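PDB 3H2S: putative NADH-flavin reductase from Lactobacillus casei ATCC 334, which binds NADPH and probably works as an oxidoreductase of the short-chain dehydrogenase type, passing hydride from the nicotinamide to an acceptor such as a flavin. Local coordinates for the interface of chains A and B. Numbering follows the deposited sequence. Chains: chain A/B, Putative NADH-flavin reductase.

The interface of chains A and B. Residues chain A 94, 146-149; chain B 83, 137, 140.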
loop_
_atom_site.group_PDB
_atom_site.type_symbol
_atom_site.label_atom_id
_atom_site.label_comp_id
_atom_site.label_asym_id
_atom_site.label_seq_id
_atom_site.Cartn_x
_atom_site.Cartn_y
_atom_site.Cartn_z
ATOM N N ARG A 94 -6.712 0.530 -10.787
ATOM C CA ARG A 94 -6.349 1.824 -11.349
ATOM C C ARG A 94 -7.014 2.020 -12.712
ATOM O O ARG A 94 -7.037 1.112 -13.528
ATOM C CB ARG A 94 -4.828 1.931 -11.476
ATOM C CG ARG A 94 -4.117 1.700 -10.136
ATOM C CD ARG A 94 -4.396 2.847 -9.168
ATOM N NE ARG A 94 -3.567 2.717 -7.967
ATOM C CZ ARG A 94 -3.656 3.499 -6.902
ATOM N NH1 ARG A 94 -4.571 4.461 -6.866
ATOM N NH2 ARG A 94 -2.877 3.273 -5.848
ATOM N N GLN A 146 -7.620 6.103 1.888
ATOM C CA GLN A 146 -7.859 7.538 1.706
ATOM C C GLN A 146 -6.803 8.217 0.841
ATOM O O GLN A 146 -6.983 9.357 0.434
ATOM C CB GLN A 146 -7.950 8.237 3.060
ATOM C CG GLN A 146 -9.155 7.787 3.873
ATOM C CD GLN A 146 -9.123 8.333 5.272
ATOM O OE1 GLN A 146 -8.729 7.643 6.215
ATOM N NE2 GLN A 146 -9.414 9.619 5.398
HETATM N N MSE A 147 -5.694 7.532 0.596
HETATM C CA MSE A 147 -4.646 8.038 -0.295
HETATM C C MSE A 147 -5.050 7.914 -1.766
HETATM O O MSE A 147 -4.303 8.325 -2.670
HETATM C CB MSE A 147 -3.346 7.266 -0.077
HETATM C CG MSE A 147 -2.785 7.367 1.321
HETATM SE SE MSE A 147 -1.249 6.178 1.518
HETATM C CE MSE A 147 -0.616 6.846 3.216
ATOM N N ASN A 148 -6.206 7.302 -2.005
ATOM C CA ASN A 148 -6.593 6.918 -3.353
ATOM C C ASN A 148 -7.888 7.577 -3.810
ATOM O O ASN A 148 -8.954 6.987 -3.720
ATOM C CB ASN A 148 -6.659 5.385 -3.459
ATOM C CG ASN A 148 -5.356 4.731 -3.059
ATOM O OD1 ASN A 148 -5.201 4.273 -1.915
ATOM N ND2 ASN A 148 -4.347 4.864 -3.922
ATOM N N ALA A 149 -7.773 8.805 -4.310
ATOM C CA ALA A 149 -8.935 9.633 -4.646
ATOM C C ALA A 149 -9.608 9.200 -5.940
ATOM O O ALA A 149 -10.680 9.698 -6.279
ATOM C CB ALA A 149 -8.531 11.075 -4.745
ATOM N N LEU B 83 3.260 4.913 -5.492
ATOM C CA LEU B 83 2.702 4.199 -4.354
ATOM C C LEU B 83 2.586 2.699 -4.625
ATOM O O LEU B 83 3.038 1.876 -3.814
ATOM C CB LEU B 83 1.343 4.789 -3.985
ATOM C CG LEU B 83 0.638 4.235 -2.736
ATOM C CD1 LEU B 83 1.504 4.438 -1.476
ATOM C CD2 LEU B 83 -0.707 4.945 -2.578
ATOM N N TYR B 137 1.686 11.447 -4.687
ATOM C CA TYR B 137 1.805 10.016 -4.470
ATOM C C TYR B 137 3.117 9.588 -3.848
ATOM O O TYR B 137 3.159 8.597 -3.119
ATOM C CB TYR B 137 1.503 9.254 -5.750
ATOM C CG TYR B 137 0.030 9.020 -5.935
ATOM C CD1 TYR B 137 -0.705 9.771 -6.861
ATOM C CD2 TYR B 137 -0.654 8.128 -5.110
ATOM C CE1 TYR B 137 -2.061 9.568 -7.029
ATOM C CE2 TYR B 137 -2.024 7.932 -5.257
ATOM C CZ TYR B 137 -2.711 8.617 -6.247
ATOM O OH TYR B 137 -4.062 8.394 -6.422
ATOM N N TYR B 140 2.569 10.246 -0.200
ATOM C CA TYR B 140 1.848 9.070 0.278
ATOM C C TYR B 140 2.747 7.845 0.435
ATOM O O TYR B 140 2.621 7.103 1.424
ATOM C CB TYR B 140 0.673 8.752 -0.641
ATOM C CG TYR B 140 -0.468 9.741 -0.578
ATOM C CD1 TYR B 140 -0.763 10.425 0.600
ATOM C CD2 TYR B 140 -1.296 9.941 -1.685
ATOM C CE1 TYR B 140 -1.842 11.312 0.660
ATOM C CE2 TYR B 140 -2.396 10.806 -1.620
ATOM C CZ TYR B 140 -2.653 11.482 -0.447
ATOM O OH TYR B 140 -3.724 12.332 -0.387
HETATM O O HOH W 1 -5.142 10.165 -4.321
#
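A:Met147, present as selenomethionine, lies along one face of the B:Tyr140 ring. Its CB sits over that face toward the rim, 3.8 Å from the ring centroid, in a CH-pi contact, and CG rides beside it at 3.7 Å from CD1 of B:Tyr140. With CG anti to its own carbonyl carbon (chi1 -61°) and the chain extended beyond, the side chain runs back past the tyrosine in the opposite direction, bringing the selenium within 3.9 Å of B:Tyr140 CB and the terminal methyl toward that residue's backbone oxygen. The carbonyl oxygen of A:Met147 is directed at the rim of the B:Tyr137 ring, 3.5 Å from its CE2, and is flanked by B:Tyr140 CE2 at 3.3 Å. A water 2.6 Å from this A:Met147 O also links to A:Ala149 N and to the B:Tyr137 phenol OH, tying the loop to the partner helix. A glycine in place of B:Tyr140 would probably leave the A:Met147 side chain without its aromatic platform and free to shift. Farther out, the A:Asn148 amide reaches B:Leu83 CD2 through ND2, and the A:Arg94 guanidinium stands nearly perpendicular to the B:Tyr137 ring. B:Tyr137 meets the in-plane edge of B:Tyr140 through CD2; both project from helix 132-146, which sets them side by side. The patch docks the loop following one subunit's helix onto the other's helices in a two-fold interface that may support a dimer.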